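Local coordinates for Endoglucanase(Endo-1,4-beta-glucanase)protein (Pseudomonas stutzeri, PDB 6R2J) that probably hydrolyses O-glycosidic bonds in beta-1,4-glucans such as cellulose, as a family 5 endoglucanase, and is captured here with cellobiose, at residues A12-V16 and G51-I55; Y38-F44 and K82-A87; W61-Q65 and Q76-L80; Y119-W123 and Y139-N143. All coordinates share one frame; numbering follows the deposited sequence. Where two conformers were deposited one is given.

Contact 1 of 4, residues A12-V16 and G51-I55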
loop_
_atom_site.group_PDB
_atom_site.type_symbol
_atom_site.label_atom_id
_atom_site.label_comp_id
_atom_site.label_asym_id
_atom_site.label_seq_id
_atom_site.Cartn_x
_atom_site.Cartn_y
_atom_site.Cartn_z
ATOM N N ALA A 12 3.775 -6.952 13.394
ATOM C CA ALA A 12 3.954 -5.570 12.924
ATOM C C ALA A 12 2.816 -5.295 11.949
ATOM O O ALA A 12 2.938 -5.529 10.748
ATOM C CB ALA A 12 5.306 -5.350 12.258
ATOM N N LEU A 13 1.683 -4.807 12.484
ATOM C CA LEU A 13 0.479 -4.606 11.695
ATOM C C LEU A 13 0.438 -3.226 11.061
ATOM O O LEU A 13 0.010 -3.092 9.911
ATOM C CB LEU A 13 -0.758 -4.757 12.579
ATOM C CG LEU A 13 -1.163 -6.132 13.105
ATOM C CD1 LEU A 13 -2.468 -5.957 13.939
ATOM C CD2 LEU A 13 -1.391 -7.169 11.989
ATOM N N HIS A 14 0.874 -2.194 11.786
ATOM C CA HIS A 14 0.614 -0.809 11.409
ATOM C C HIS A 14 1.896 -0.123 10.990
ATOM O O HIS A 14 2.811 0.092 11.804
ATOM C CB HIS A 14 -0.091 -0.074 12.535
ATOM C CG HIS A 14 -1.396 -0.701 12.893
ATOM N ND1 HIS A 14 -2.357 -0.973 11.948
ATOM C CD2 HIS A 14 -1.864 -1.194 14.061
ATOM C CE1 HIS A 14 -3.381 -1.576 12.526
ATOM N NE2 HIS A 14 -3.113 -1.703 13.810
ATOM N N GLY A 15 1.955 0.183 9.700
ATOM C CA GLY A 15 3.158 0.666 9.091
ATOM C C GLY A 15 2.896 1.974 8.416
ATOM O O GLY A 15 1.932 2.666 8.775
ATOM N N VAL A 16 3.746 2.294 7.428
ATOM C CA VAL A 16 3.755 3.600 6.793
ATOM C C VAL A 16 4.027 3.440 5.313
ATOM O O VAL A 16 4.854 2.629 4.904
ATOM C CB VAL A 16 4.831 4.526 7.406
ATOM C CG1 VAL A 16 4.478 4.942 8.859
ATOM C CG2 VAL A 16 6.201 3.876 7.342
ATOM N N GLY A 51 9.262 1.759 16.319
ATOM C CA GLY A 51 8.612 0.469 16.429
ATOM C C GLY A 51 7.885 -0.004 15.197
ATOM O O GLY A 51 7.049 -0.917 15.294
ATOM N N ILE A 52 8.149 0.608 14.043
ATOM C CA ILE A 52 7.435 0.314 12.801
ATOM C C ILE A 52 8.336 -0.588 11.980
ATOM O O ILE A 52 9.481 -0.225 11.678
ATOM C CB ILE A 52 7.102 1.592 12.017
ATOM C CG1 ILE A 52 6.076 2.474 12.726
ATOM C CG2 ILE A 52 6.537 1.246 10.690
ATOM C CD1 ILE A 52 5.899 3.841 12.098
ATOM N N ARG A 53 7.798 -1.751 11.604
ATOM C CA ARG A 53 8.512 -2.738 10.815
ATOM C C ARG A 53 7.871 -3.001 9.458
ATOM O O ARG A 53 8.385 -3.831 8.693
ATOM C CB ARG A 53 8.570 -4.048 11.594
ATOM C CG ARG A 53 9.513 -4.027 12.745
ATOM C CD ARG A 53 9.800 -5.458 13.199
ATOM N NE ARG A 53 10.630 -5.438 14.389
ATOM C CZ ARG A 53 11.915 -5.742 14.393
ATOM N NH1 ARG A 53 12.515 -6.130 13.263
ATOM N NH2 ARG A 53 12.591 -5.669 15.532
ATOM N N LEU A 54 6.775 -2.319 9.138
ATOM C CA LEU A 54 6.043 -2.501 7.897
ATOM C C LEU A 54 6.112 -1.227 7.065
ATOM O O LEU A 54 5.857 -0.125 7.572
ATOM C CB LEU A 54 4.588 -2.874 8.213
ATOM C CG LEU A 54 3.601 -3.151 7.080
ATOM C CD1 LEU A 54 4.020 -4.457 6.410
ATOM C CD2 LEU A 54 2.158 -3.178 7.543
ATOM N N ILE A 55 6.442 -1.388 5.789
ATOM C CA ILE A 55 6.578 -0.289 4.851
ATOM C C ILE A 55 5.873 -0.674 3.553
ATOM O O ILE A 55 6.085 -1.766 3.016
ATOM C CB ILE A 55 8.057 0.020 4.559
ATOM C CG1 ILE A 55 8.798 0.335 5.862
ATOM C CG2 ILE A 55 8.177 1.152 3.532
ATOM C CD1 ILE A 55 8.508 1.702 6.414
HETATM O O HOH W 1 4.933 -1.828 12.224
#
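Val16 N donates to Leu54 O at 3.2 Å, the one direct hydrogen bond between residues 12-16 and 51-55. It is somewhat bent (N-H...O 150°), and the donor sits 34° off the carbonyl plane. Gly15 CA lies just as near the same oxygen, Leu54 O, at 3.2 Å, so the acceptor receives a CH...O contact beside the N-H; a CB on residue 15 would collide with it. Val16 and Ile55 form a parallel bridge and send their side chains to the same face, where Val16 CG2 and Ile55 CD1 are squeezed to 3.3 Å. The other methyl, Val16 CG1, meets Ile52 CD1 at 3.7 Å, these two side chains crossing at about a right angle. With CG anti to the backbone N (chi1 -179°), Leu54 carries CD2 to within 3.2 Å of Leu13 O. Before the bridge the chains diverge, and a water spans the gap, donating to His14 O and accepting from Arg53 N. Further out, His14 bonds Ser280 and Asn274. The contact joins neighbouring parallel strands 14-18 and 54-59 of the TIM barrel, linked through helix 41-49, whose Tyr47 packs on Val16 and Ile52; strand 280-285 flanks strand 14-18 on its other edge.

Contact 2 of 4, residues Y38-F44 and K82-A87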
loop_
_atom_site.group_PDB
_atom_site.type_symbol
_atom_site.label_atom_id
_atom_site.label_comp_id
_atom_site.label_asym_id
_atom_site.label_seq_id
_atom_site.Cartn_x
_atom_site.Cartn_y
_atom_site.Cartn_z
ATOM N N TYR A 38 13.840 8.777 -3.757
ATOM C CA TYR A 38 13.999 7.549 -3.001
ATOM C C TYR A 38 14.514 7.835 -1.585
ATOM O O TYR A 38 15.269 8.780 -1.352
ATOM C CB TYR A 38 14.962 6.626 -3.759
ATOM C CG TYR A 38 14.232 5.741 -4.753
ATOM C CD1 TYR A 38 13.775 6.238 -5.950
ATOM C CD2 TYR A 38 13.971 4.408 -4.463
ATOM C CE1 TYR A 38 13.102 5.423 -6.850
ATOM C CE2 TYR A 38 13.288 3.585 -5.348
ATOM C CZ TYR A 38 12.862 4.081 -6.544
ATOM O OH TYR A 38 12.176 3.248 -7.411
ATOM N N PRO A 39 14.050 7.061 -0.615
ATOM C CA PRO A 39 14.441 7.308 0.765
ATOM C C PRO A 39 15.881 6.870 1.014
ATOM O O PRO A 39 16.501 6.144 0.226
ATOM C CB PRO A 39 13.437 6.468 1.568
ATOM C CG PRO A 39 13.047 5.332 0.620
ATOM C CD PRO A 39 13.084 5.944 -0.753
ATOM N N GLU A 40 16.399 7.338 2.151
ATOM C CA GLU A 40 17.743 7.066 2.622
ATOM C C GLU A 40 17.679 6.294 3.933
ATOM O O GLU A 40 16.605 6.099 4.511
ATOM C CB GLU A 40 18.505 8.368 2.830
ATOM C CG GLU A 40 18.660 9.156 1.557
ATOM C CD GLU A 40 19.628 8.491 0.574
ATOM O OE1 GLU A 40 20.247 7.442 0.915
ATOM O OE2 GLU A 40 19.781 9.050 -0.538
ATOM N N LYS A 41 18.854 5.897 4.431
ATOM C CA LYS A 41 18.903 5.117 5.663
ATOM C C LYS A 41 18.224 5.836 6.826
ATOM O O LYS A 41 17.684 5.178 7.732
ATOM C CB LYS A 41 20.350 4.785 6.006
ATOM C CG LYS A 41 21.257 5.997 6.220
ATOM C CD LYS A 41 22.608 5.521 6.801
ATOM C CE LYS A 41 23.585 6.667 7.054
ATOM N NZ LYS A 41 24.122 7.197 5.762
ATOM N N LYS A 42 18.237 7.175 6.826
ATOM C CA LYS A 42 17.654 7.907 7.950
ATOM C C LYS A 42 16.168 7.608 8.090
ATOM O O LYS A 42 15.650 7.485 9.208
ATOM C CB LYS A 42 17.878 9.403 7.783
ATOM C CG LYS A 42 17.054 10.006 6.652
ATOM C CD LYS A 42 17.340 11.493 6.459
ATOM C CE LYS A 42 16.098 12.351 6.637
ATOM N NZ LYS A 42 16.416 13.793 6.432
ATOM N N HIS A 43 15.464 7.478 6.966
ATOM C CA HIS A 43 14.033 7.214 7.015
ATOM C C HIS A 43 13.752 5.847 7.624
ATOM O O HIS A 43 12.934 5.718 8.542
ATOM C CB HIS A 43 13.432 7.364 5.612
ATOM C CG HIS A 43 13.663 8.717 5.020
ATOM N ND1 HIS A 43 14.527 8.937 3.971
ATOM C CD2 HIS A 43 13.161 9.925 5.357
ATOM C CE1 HIS A 43 14.521 10.221 3.667
ATOM N NE2 HIS A 43 13.723 10.847 4.514
ATOM N N PHE A 44 14.432 4.818 7.154
ATOM C CA PHE A 44 14.146 3.490 7.677
ATOM C C PHE A 44 14.521 3.387 9.144
ATOM O O PHE A 44 13.820 2.724 9.916
ATOM C CB PHE A 44 14.886 2.470 6.847
ATOM C CG PHE A 44 14.439 2.445 5.413
ATOM C CD1 PHE A 44 13.396 1.616 5.014
ATOM C CD2 PHE A 44 15.039 3.282 4.446
ATOM C CE1 PHE A 44 12.999 1.585 3.702
ATOM C CE2 PHE A 44 14.616 3.252 3.109
ATOM C CZ PHE A 44 13.613 2.400 2.743
ATOM N N LYS A 82 18.027 -1.130 -3.293
ATOM C CA LYS A 82 18.536 -0.343 -2.185
ATOM C C LYS A 82 17.458 -0.164 -1.131
ATOM O O LYS A 82 17.713 -0.337 0.065
ATOM C CB LYS A 82 19.031 1.015 -2.718
ATOM C CG LYS A 82 19.343 2.043 -1.637
ATOM C CD LYS A 82 19.940 3.354 -2.171
ATOM C CE LYS A 82 20.121 4.347 -1.015
ATOM N NZ LYS A 82 20.550 5.725 -1.430
ATOM N N THR A 83 16.237 0.185 -1.568
ATOM C CA THR A 83 15.112 0.380 -0.652
ATOM C C THR A 83 14.867 -0.887 0.158
ATOM O O THR A 83 14.722 -0.837 1.386
ATOM C CB THR A 83 13.876 0.783 -1.467
ATOM O OG1 THR A 83 14.145 2.060 -2.091
ATOM C CG2 THR A 83 12.628 0.845 -0.592
ATOM N N LEU A 84 14.806 -2.036 -0.528
ATOM C CA LEU A 84 14.610 -3.302 0.168
ATOM C C LEU A 84 15.789 -3.610 1.077
ATOM O O LEU A 84 15.603 -4.150 2.171
ATOM C CB LEU A 84 14.430 -4.436 -0.835
ATOM C CG LEU A 84 13.292 -4.412 -1.847
ATOM C CD1 LEU A 84 13.387 -5.546 -2.871
ATOM C CD2 LEU A 84 11.975 -4.471 -1.082
ATOM N N ASP A 85 17.009 -3.276 0.641
ATOM C CA ASP A 85 18.189 -3.534 1.468
ATOM C C ASP A 85 18.136 -2.741 2.761
ATOM O O ASP A 85 18.438 -3.258 3.844
ATOM C CB ASP A 85 19.454 -3.133 0.717
ATOM C CG ASP A 85 19.845 -4.117 -0.359
ATOM O OD1 ASP A 85 19.468 -5.317 -0.250
ATOM O OD2 ASP A 85 20.534 -3.661 -1.314
ATOM N N LEU A 86 17.824 -1.445 2.656
ATOM C CA LEU A 86 17.831 -0.573 3.827
ATOM C C LEU A 86 16.694 -0.930 4.771
ATOM O O LEU A 86 16.874 -0.933 5.996
ATOM C CB LEU A 86 17.764 0.898 3.384
ATOM C CG LEU A 86 18.990 1.411 2.605
ATOM C CD1 LEU A 86 18.692 2.774 2.072
ATOM C CD2 LEU A 86 20.227 1.430 3.470
ATOM N N ALA A 87 15.525 -1.278 4.217
ATOM C CA ALA A 87 14.431 -1.775 5.051
ATOM C C ALA A 87 14.875 -2.989 5.853
ATOM O O ALA A 87 14.727 -3.025 7.082
ATOM C CB ALA A 87 13.188 -2.082 4.196
HETATM O O HOH W 2 15.997 3.632 -0.782
HETATM O O HOH W 3 18.113 6.878 -1.999
#
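Two outer helices of the TIM barrel, 41-49 and 74-89, meet here at the N-terminal end of the first. Phe44 fills the interface. Its CG, anti to the carbonyl carbon, lays the ring toward helix 74-89, and one face receives Leu86 CB in a CH-pi contact, 4.1 Å from the ring centroid and 25° off the normal. Ala87 N lies over that same face, Ala87 CB touches Phe44 CE1 at 3.7 Å, and Thr83 CG2 reaches Phe44 CZ at 3.8 Å. With the ring cut back to an alanine here, Leu86, Ala87 and Thr83 would probably lose the surface they pack on, opening a gap between the helices. Tyr38 presents its ring edge to Thr83, with CD2 3.3 Å from OG1 in the ring plane; Thr83 OG1 also bonds Leu79 O. Toward solvent, the extended Lys82 brings NZ to Glu40 OE1 at 2.9 Å, on the syn side but 34° out of the carboxylate plane. Glu40, the N-cap residue, gives its N-H to His43 ND1 almost straight (174°). Pro39 O receives two waters: one also bonds Thr83 OG1, the other accepts from Lys82 NZ. The chemistry is thus graded: an apolar patch centred on the buried Phe44 ring gives way to a hydrated ion pair, probably moderated by water and the exposure of Glu40.

Contact 3 of 4, residues W61-Q65 and Q76-L80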
loop_
_atom_site.group_PDB
_atom_site.type_symbol
_atom_site.label_atom_id
_atom_site.label_comp_id
_atom_site.label_asym_id
_atom_site.label_seq_id
_atom_site.Cartn_x
_atom_site.Cartn_y
_atom_site.Cartn_z
ATOM N N TRP A 61 5.253 1.881 -12.911
ATOM C CA TRP A 61 5.692 1.006 -13.995
ATOM C C TRP A 61 6.515 1.777 -15.037
ATOM O O TRP A 61 7.557 1.293 -15.503
ATOM C CB TRP A 61 4.440 0.313 -14.561
ATOM C CG TRP A 61 4.633 -0.642 -15.663
ATOM C CD1 TRP A 61 5.813 -1.027 -16.264
ATOM C CD2 TRP A 61 3.583 -1.333 -16.345
ATOM N NE1 TRP A 61 5.543 -1.899 -17.290
ATOM C CE2 TRP A 61 4.188 -2.117 -17.354
ATOM C CE3 TRP A 61 2.182 -1.360 -16.204
ATOM C CZ2 TRP A 61 3.450 -2.923 -18.203
ATOM C CZ3 TRP A 61 1.454 -2.142 -17.067
ATOM C CH2 TRP A 61 2.090 -2.908 -18.066
ATOM N N GLU A 62 6.108 3.018 -15.337
ATOM C CA GLU A 62 6.757 3.807 -16.377
ATOM C C GLU A 62 8.225 4.088 -16.071
ATOM O O GLU A 62 8.998 4.361 -16.991
ATOM C CB GLU A 62 5.984 5.115 -16.560
ATOM C CG GLU A 62 4.600 4.938 -17.193
ATOM C CD GLU A 62 3.471 4.693 -16.173
ATOM O OE1 GLU A 62 3.765 4.470 -14.985
ATOM O OE2 GLU A 62 2.280 4.709 -16.570
ATOM N N ARG A 63 8.633 4.037 -14.816
ATOM C CA ARG A 63 10.024 4.272 -14.476
ATOM C C ARG A 63 10.838 2.987 -14.419
ATOM O O ARG A 63 12.068 3.070 -14.515
ATOM C CB ARG A 63 10.116 5.104 -13.177
ATOM C CG ARG A 63 9.671 6.550 -13.371
ATOM C CD ARG A 63 9.537 7.357 -12.080
ATOM N NE ARG A 63 9.129 8.734 -12.411
ATOM C CZ ARG A 63 8.303 9.509 -11.700
ATOM N NH1 ARG A 63 7.783 9.086 -10.569
ATOM N NH2 ARG A 63 8.018 10.742 -12.120
ATOM N N VAL A 64 10.193 1.824 -14.209
ATOM C CA VAL A 64 10.902 0.535 -14.284
ATOM C C VAL A 64 10.955 0.024 -15.718
ATOM O O VAL A 64 11.860 -0.746 -16.062
ATOM C CB VAL A 64 10.389 -0.592 -13.354
ATOM C CG1 VAL A 64 10.580 -0.202 -11.884
ATOM C CG2 VAL A 64 8.948 -0.967 -13.709
ATOM N N GLN A 65 9.977 0.403 -16.549
ATOM C CA GLN A 65 9.926 0.018 -17.959
ATOM C C GLN A 65 9.440 1.231 -18.752
ATOM O O GLN A 65 8.242 1.526 -18.798
ATOM C CB GLN A 65 9.032 -1.199 -18.173
ATOM C CG GLN A 65 9.207 -1.819 -19.560
ATOM C CD GLN A 65 8.410 -3.096 -19.737
ATOM O OE1 GLN A 65 7.327 -3.231 -19.184
ATOM N NE2 GLN A 65 8.953 -4.049 -20.483
ATOM N N GLN A 76 16.611 1.997 -11.932
ATOM C CA GLN A 76 15.398 2.004 -11.124
ATOM C C GLN A 76 15.317 0.729 -10.303
ATOM O O GLN A 76 15.010 0.770 -9.102
ATOM C CB GLN A 76 14.177 2.206 -12.030
ATOM C CG GLN A 76 12.862 2.491 -11.281
ATOM C CD GLN A 76 12.670 3.946 -10.813
ATOM O OE1 GLN A 76 11.803 4.212 -9.976
ATOM N NE2 GLN A 76 13.480 4.883 -11.343
ATOM N N ILE A 77 15.664 -0.399 -10.914
ATOM C CA ILE A 77 15.730 -1.652 -10.162
ATOM C C ILE A 77 16.736 -1.534 -9.013
ATOM O O ILE A 77 16.460 -1.941 -7.877
ATOM C CB ILE A 77 16.060 -2.841 -11.092
ATOM C CG1 ILE A 77 15.045 -3.002 -12.227
ATOM C CG2 ILE A 77 16.147 -4.157 -10.299
ATOM C CD1 ILE A 77 13.663 -3.391 -11.770
ATOM N N ARG A 78 17.934 -1.017 -9.307
ATOM C CA ARG A 78 18.958 -0.771 -8.290
ATOM C C ARG A 78 18.408 0.115 -7.175
ATOM O O ARG A 78 18.663 -0.124 -5.990
ATOM C CB ARG A 78 20.196 -0.181 -9.007
ATOM C CG ARG A 78 21.434 0.170 -8.152
ATOM C CD ARG A 78 22.439 1.172 -8.870
ATOM N NE ARG A 78 21.750 2.288 -9.547
ATOM C CZ ARG A 78 21.122 3.295 -8.932
ATOM N NH1 ARG A 78 21.116 3.380 -7.600
ATOM N NH2 ARG A 78 20.519 4.234 -9.660
ATOM N N LEU A 79 17.586 1.103 -7.525
ATOM C CA LEU A 79 17.026 1.984 -6.501
ATOM C C LEU A 79 16.013 1.245 -5.631
ATOM O O LEU A 79 15.954 1.456 -4.414
ATOM C CB LEU A 79 16.370 3.181 -7.183
ATOM C CG LEU A 79 17.286 4.287 -7.693
ATOM C CD1 LEU A 79 16.547 5.151 -8.700
ATOM C CD2 LEU A 79 17.790 5.087 -6.481
ATOM N N LEU A 80 15.219 0.369 -6.239
ATOM C CA LEU A 80 14.292 -0.447 -5.463
ATOM C C LEU A 80 15.036 -1.474 -4.611
ATOM O O LEU A 80 14.648 -1.740 -3.468
ATOM C CB LEU A 80 13.318 -1.121 -6.420
ATOM C CG LEU A 80 12.241 -0.248 -7.058
ATOM C CD1 LEU A 80 11.507 -0.971 -8.195
ATOM C CD2 LEU A 80 11.287 0.160 -5.995
#
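Val64 and Gln76 cross at about a right angle, with Val64 CG1 set against Gln76 CG at 3.6 Å. The same methyl meets Leu80 CD1 at 3.9 Å, again at roughly a right angle, so one branch of the valine serves two residues a helical turn apart on helix 74-89. Val64 is modelled in two conformers, and this placing of CG1 belongs to one of them. Gln76 has CG anti to its own N (chi1 -169°) and then bends at chi2 (81°), which folds the amide back over Arg63: Gln76 CD comes to 3.7 Å from Arg63 CB, and Gln76 CB to 3.4 Å from Arg63 O. Arg63 approaches with its aliphatic base, while its extended chain carries the guanidinium away to the carbonyls of Phe23, Ile27 and Pro29. Phe59 packs on Val64, and Phe57 and Leu96 on Leu80, which places the contact against the outside of the barrel strands. No hydrogen bond joins residues 61-65 to 76-80. The contact is held by van der Waals packing, with the polar ends bonded to other parts of the chain: Gln76 OE1 is hydrogen-bonded to Tyr38 OH, and the three loop carbonyls satisfy the arginine.

Contact 4 of 4, residues Y119-W123 and Y139-N143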
loop_
_atom_site.group_PDB
_atom_site.type_symbol
_atom_site.label_atom_id
_atom_site.label_comp_id
_atom_site.label_asym_id
_atom_site.label_seq_id
_atom_site.Cartn_x
_atom_site.Cartn_y
_atom_site.Cartn_z
ATOM N N TYR A 119 1.587 -6.525 -18.807
ATOM C CA TYR A 119 1.541 -6.425 -17.353
ATOM C C TYR A 119 2.079 -7.689 -16.690
ATOM O O TYR A 119 2.923 -7.616 -15.798
ATOM C CB TYR A 119 0.083 -6.159 -17.009
ATOM C CG TYR A 119 -0.247 -5.885 -15.606
ATOM C CD1 TYR A 119 0.451 -4.941 -14.875
ATOM C CD2 TYR A 119 -1.291 -6.545 -15.003
ATOM C CE1 TYR A 119 0.137 -4.687 -13.558
ATOM C CE2 TYR A 119 -1.616 -6.300 -13.679
ATOM C CZ TYR A 119 -0.899 -5.365 -12.952
ATOM O OH TYR A 119 -1.242 -5.126 -11.621
ATOM N N ALA A 120 1.592 -8.865 -17.105
ATOM C CA ALA A 120 2.140 -10.115 -16.593
ATOM C C ALA A 120 3.668 -10.175 -16.712
ATOM O O ALA A 120 4.354 -10.577 -15.764
ATOM C CB ALA A 120 1.488 -11.282 -17.323
ATOM N N SER A 121 4.220 -9.795 -17.875
ATOM C CA SER A 121 5.665 -9.916 -18.088
ATOM C C SER A 121 6.437 -9.010 -17.139
ATOM O O SER A 121 7.427 -9.432 -16.532
ATOM C CB SER A 121 6.034 -9.584 -19.537
ATOM O OG SER A 121 7.426 -9.365 -19.649
ATOM N N VAL A 122 5.993 -7.753 -16.998
ATOM C CA VAL A 122 6.705 -6.817 -16.142
ATOM C C VAL A 122 6.723 -7.340 -14.715
ATOM O O VAL A 122 7.732 -7.227 -14.022
ATOM C CB VAL A 122 6.218 -5.354 -16.296
ATOM C CG1 VAL A 122 4.904 -5.114 -15.631
ATOM C CG2 VAL A 122 7.325 -4.433 -15.782
ATOM N N TRP A 123 5.625 -7.979 -14.271
ATOM C CA TRP A 123 5.605 -8.509 -12.910
ATOM C C TRP A 123 6.448 -9.777 -12.813
ATOM O O TRP A 123 7.189 -9.978 -11.843
ATOM C CB TRP A 123 4.163 -8.709 -12.425
ATOM C CG TRP A 123 3.728 -7.510 -11.613
ATOM C CD1 TRP A 123 2.680 -6.644 -11.867
ATOM C CD2 TRP A 123 4.361 -7.027 -10.430
ATOM N NE1 TRP A 123 2.644 -5.648 -10.908
ATOM C CE2 TRP A 123 3.661 -5.860 -10.017
ATOM C CE3 TRP A 123 5.464 -7.450 -9.683
ATOM C CZ2 TRP A 123 4.024 -5.134 -8.880
ATOM C CZ3 TRP A 123 5.816 -6.712 -8.538
ATOM C CH2 TRP A 123 5.084 -5.581 -8.147
ATOM N N TYR A 139 4.106 -8.030 -3.048
ATOM C CA TYR A 139 3.873 -7.228 -4.248
ATOM C C TYR A 139 2.433 -6.724 -4.251
ATOM O O TYR A 139 1.491 -7.508 -4.422
ATOM C CB TYR A 139 4.118 -8.005 -5.553
ATOM C CG TYR A 139 5.523 -8.494 -5.750
ATOM C CD1 TYR A 139 6.602 -7.635 -5.549
ATOM C CD2 TYR A 139 5.772 -9.796 -6.138
ATOM C CE1 TYR A 139 7.865 -8.052 -5.717
ATOM C CE2 TYR A 139 7.073 -10.244 -6.312
ATOM C CZ TYR A 139 8.119 -9.358 -6.096
ATOM O OH TYR A 139 9.434 -9.756 -6.248
ATOM N N ASP A 140 2.271 -5.415 -4.122
ATOM C CA ASP A 140 0.992 -4.738 -4.312
ATOM C C ASP A 140 0.971 -4.426 -5.805
ATOM O O ASP A 140 1.524 -3.430 -6.274
ATOM C CB ASP A 140 0.959 -3.528 -3.388
ATOM C CG ASP A 140 -0.391 -2.854 -3.330
ATOM O OD1 ASP A 140 -1.232 -3.069 -4.249
ATOM O OD2 ASP A 140 -0.574 -2.071 -2.357
ATOM N N ILE A 141 0.393 -5.361 -6.567
ATOM C CA ILE A 141 0.547 -5.334 -8.014
ATOM C C ILE A 141 -0.135 -4.142 -8.682
ATOM O O ILE A 141 0.207 -3.800 -9.818
ATOM C CB ILE A 141 0.089 -6.672 -8.634
ATOM C CG1 ILE A 141 -1.383 -6.968 -8.359
ATOM C CG2 ILE A 141 0.901 -7.838 -8.092
ATOM C CD1 ILE A 141 -1.956 -8.112 -9.172
ATOM N N MET A 142 -1.071 -3.468 -8.020
ATOM C CA MET A 142 -1.629 -2.254 -8.608
ATOM C C MET A 142 -2.295 -1.408 -7.536
ATOM O O MET A 142 -3.154 -1.902 -6.820
ATOM C CB MET A 142 -2.681 -2.593 -9.677
ATOM C CG MET A 142 -3.259 -1.406 -10.439
ATOM S SD MET A 142 -1.963 -0.446 -11.233
ATOM C CE MET A 142 -1.110 -1.693 -12.186
ATOM N N ASN A 143 -1.969 -0.124 -7.519
ATOM C CA ASN A 143 -2.639 0.864 -6.686
ATOM C C ASN A 143 -3.909 1.418 -7.349
ATOM O O ASN A 143 -3.902 1.871 -8.507
ATOM C CB ASN A 143 -1.652 2.003 -6.365
ATOM C CG ASN A 143 -2.270 3.128 -5.520
ATOM O OD1 ASN A 143 -2.466 2.948 -4.332
ATOM N ND2 ASN A 143 -2.571 4.282 -6.138
#
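Ile141 O is gripped by two side chains of helix 116-130. Tyr119 OH donates to it at 2.7 Å from well above the carbonyl plane, 70° out of it, whereas Trp123 NE1 donates to Ile141 O at 3.2 Å in that plane, on a lone pair. Tyr119 reaches it because its CG is anti to the backbone N (chi1 -174°), and the oxygen lies in the plane of the phenol at its edge. Ile141 CG2 covers one face of the indole, 4.0 Å from the centroid of the five-membered ring. At the other end of the indole, Trp123 CZ3 lies over the face of the Tyr139 ring, 3.2 Å from Tyr139 CD1, with the planes at 48°. Replacing Trp123 with a leucine would probably leave Ile141 O with Tyr119 as its sole donor across this contact and take the indole from one face of the Tyr139 ring. Met98 touches both Tyr119 and Trp123, and Ile163 of helix 152-166 packs on Ile141. This is the helix-against-sheet packing of a (beta/alpha)8 barrel: helix 116-130 lies outside strand 136-140, where the carboxylate of Asp140 pairs with Arg56 and the Asp140 side chain lies about 11 Å from a bound glucose unit.

From the N terminus, strand 14-18 opens contact 1, which closes once the chain has passed through helix 41-49 to strand 54-59, a right-handed beta-alpha-beta unit. Contact 2 starts within that excursion and ends on helix 74-89, so contacts 1 and 2 cross along the chain. Contact 3 is a short closure between residues 61-65 and 76-80, lying wholly within the span of contact 2; both use helix 74-89, and the two touch through Tyr38 and Gln76. Contact 4 follows in series, tying helix 116-130 to strand 136-140. It abuts contact 3, where Trp61 and Gln65 meet Val122, but lies across the chain's centre from contact 1, about 22 Å between centres.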